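Local structure of ribosomal-protein-serine acetyltransferase, putative (Vibrio cholerae O1 biovar eltor, 2FCK) at residues D23-L28 against Q52-F57. The protein is of unproven function but, as a member of the GNAT acetyltransferase family, probably transfers acetyl groups, perhaps to the N-terminal serine or alanine of ribosomal proteins. Residues are numbered along the deposited sequence; the frame is centred on the assembly and turned at random. Where two conformers were deposited one is given.
Sequences DEAEEL and QEAEQF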
loop_
_atom_site.group_PDB
_atom_site.type_symbol
_atom_site.label_atom_id
_atom_site.label_comp_id
_atom_site.label_asym_id
_atom_site.label_seq_id
_atom_site.Cartn_x
_atom_site.Cartn_y
_atom_site.Cartn_z
ATOM N N ASP A 23 16.975 -4.817 25.702
ATOM C CA ASP A 23 18.327 -4.868 26.192
ATOM C C ASP A 23 19.406 -4.590 25.140
ATOM O O ASP A 23 20.582 -4.616 25.483
ATOM C CB ASP A 23 18.595 -6.222 26.839
ATOM C CG ASP A 23 17.820 -6.415 28.134
ATOM O OD1 ASP A 23 17.511 -5.423 28.853
ATOM O OD2 ASP A 23 17.525 -7.587 28.450
ATOM N N GLU A 24 19.019 -4.345 23.887
ATOM C CA GLU A 24 19.991 -4.189 22.772
ATOM C C GLU A 24 20.071 -2.751 22.227
ATOM O O GLU A 24 20.571 -2.502 21.124
ATOM C CB GLU A 24 19.685 -5.188 21.659
ATOM C CG GLU A 24 19.857 -6.616 22.130
ATOM C CD GLU A 24 19.462 -7.659 21.105
ATOM O OE1 GLU A 24 18.445 -7.515 20.406
ATOM O OE2 GLU A 24 20.178 -8.673 21.012
ATOM N N ALA A 25 19.620 -1.806 23.039
ATOM C CA ALA A 25 19.643 -0.395 22.650
ATOM C C ALA A 25 21.065 0.088 22.349
ATOM O O ALA A 25 21.284 0.798 21.357
ATOM C CB ALA A 25 19.028 0.452 23.730
ATOM N N GLU A 26 22.004 -0.315 23.201
ATOM C CA GLU A 26 23.419 -0.022 23.028
ATOM C C GLU A 26 23.940 -0.505 21.666
ATOM O O GLU A 26 24.668 0.235 20.986
ATOM C CB GLU A 26 24.218 -0.586 24.211
ATOM C CG GLU A 26 25.675 -0.957 23.955
ATOM C CD GLU A 26 26.432 -1.305 25.251
ATOM O OE1 GLU A 26 27.000 -2.423 25.326
ATOM O OE2 GLU A 26 26.429 -0.462 26.184
ATOM N N GLU A 27 23.568 -1.733 21.293
ATOM C CA GLU A 27 23.936 -2.344 20.026
ATOM C C GLU A 27 23.377 -1.566 18.822
ATOM O O GLU A 27 24.030 -1.433 17.787
ATOM C CB GLU A 27 23.445 -3.793 19.981
ATOM C CG GLU A 27 24.274 -4.759 20.843
ATOM C CD GLU A 27 23.865 -4.826 22.323
ATOM O OE1 GLU A 27 23.286 -3.857 22.880
ATOM O OE2 GLU A 27 24.154 -5.872 22.943
ATOM N N LEU A 28 22.163 -1.046 18.970
ATOM C CA LEU A 28 21.546 -0.256 17.901
ATOM C C LEU A 28 22.246 1.110 17.776
ATOM O O LEU A 28 22.471 1.610 16.672
ATOM C CB LEU A 28 20.052 -0.085 18.174
ATOM C CG LEU A 28 19.299 0.784 17.145
ATOM C CD1 LEU A 28 19.451 0.228 15.737
ATOM C CD2 LEU A 28 17.813 0.923 17.518
ATOM N N GLN A 52 18.245 6.376 24.703
ATOM C CA GLN A 52 16.814 6.467 24.992
ATOM C C GLN A 52 15.970 6.555 23.721
ATOM O O GLN A 52 14.866 6.005 23.652
ATOM C CB GLN A 52 16.504 7.632 25.942
ATOM C CG GLN A 52 15.207 7.424 26.706
ATOM C CD GLN A 52 14.879 8.563 27.659
ATOM O OE1 GLN A 52 14.820 9.734 27.257
ATOM N NE2 GLN A 52 14.640 8.222 28.927
ATOM N N GLU A 53 16.490 7.248 22.714
ATOM C CA GLU A 53 15.898 7.221 21.376
ATOM C C GLU A 53 15.946 5.816 20.756
ATOM O O GLU A 53 14.975 5.374 20.154
ATOM C CB GLU A 53 16.565 8.244 20.458
ATOM C CG GLU A 53 15.682 9.450 20.148
ATOM C CD GLU A 53 14.447 9.077 19.301
ATOM O OE1 GLU A 53 13.516 9.921 19.186
ATOM O OE2 GLU A 53 14.400 7.937 18.759
ATOM N N ALA A 54 17.061 5.119 20.953
ATOM C CA ALA A 54 17.203 3.719 20.514
ATOM C C ALA A 54 16.143 2.835 21.212
ATOM O O ALA A 54 15.406 2.095 20.554
ATOM C CB ALA A 54 18.620 3.211 20.799
ATOM N N GLU A 55 16.065 2.939 22.534
ATOM C CA GLU A 55 15.043 2.225 23.304
ATOM C C GLU A 55 13.639 2.496 22.756
ATOM O O GLU A 55 12.879 1.563 22.538
ATOM C CB GLU A 55 15.117 2.572 24.791
ATOM C CG GLU A 55 16.277 1.952 25.510
ATOM C CD GLU A 55 16.447 2.458 26.920
ATOM O OE1 GLU A 55 15.605 3.264 27.399
ATOM O OE2 GLU A 55 17.433 2.027 27.565
ATOM N N GLN A 56 13.295 3.765 22.519
ATOM C CA GLN A 56 11.958 4.130 22.025
ATOM C C GLN A 56 11.614 3.478 20.663
ATOM O O GLN A 56 10.499 2.967 20.418
ATOM C CB GLN A 56 11.835 5.662 21.989
ATOM C CG GLN A 56 10.942 6.221 20.871
ATOM C CD GLN A 56 10.409 7.622 21.150
ATOM O OE1 GLN A 56 10.441 8.105 22.294
ATOM N NE2 GLN A 56 9.885 8.272 20.107
ATOM N N PHE A 57 12.596 3.510 19.782
ATOM C CA PHE A 57 12.476 2.878 18.471
ATOM C C PHE A 57 12.284 1.367 18.565
ATOM O O PHE A 57 11.454 0.805 17.869
ATOM C CB PHE A 57 13.698 3.179 17.617
ATOM C CG PHE A 57 13.675 2.460 16.288
ATOM C CD1 PHE A 57 12.849 2.892 15.243
ATOM C CD2 PHE A 57 14.415 1.305 16.117
ATOM C CE1 PHE A 57 12.808 2.188 14.027
ATOM C CE2 PHE A 57 14.386 0.621 14.919
ATOM C CZ PHE A 57 13.583 1.054 13.869
#
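Two alanines bring the first turn of helix 25-33 close against helix 51-66: the CA atoms of Ala25 and Ala54 are 5.2 Å apart. The Ala54 methyl presses on the Ala25 backbone, its CB 3.6 Å from Ala25 O, while the Ala25 methyl passes obliquely beside it, CB to CB 4.0 Å, and meets Glu55. There CG of Glu55, set anti to the carbonyl carbon (chi1 -74°), packs on Ala25 CB at 3.6 Å; the chain then runs on extended and takes the carboxylate past Ala25, so the aliphatic stem makes the contact. In Leu28, one turn after Ala25, CG is anti to the backbone N, and chi1 177° and chi2 57° together bring CD2 to Phe57. It meets ring atom CD2 of Phe57 at 3.7 Å, the two side chains crossing at roughly a right angle, and also touches Ala54 CB at 4.1 Å. The contact is van der Waals packing, with no hydrogen bond between the segments. Glu24, at the N-cap position of helix 25-33, turns its carboxylate back to Thr21 N and the Arg18 guanidinium. Beyond the interface, Trp44 stacks on Phe57, while Leu28 and Phe57 reach Leu83 and Met86 of strand 83-93, joining the helix pair to the GNAT sheet.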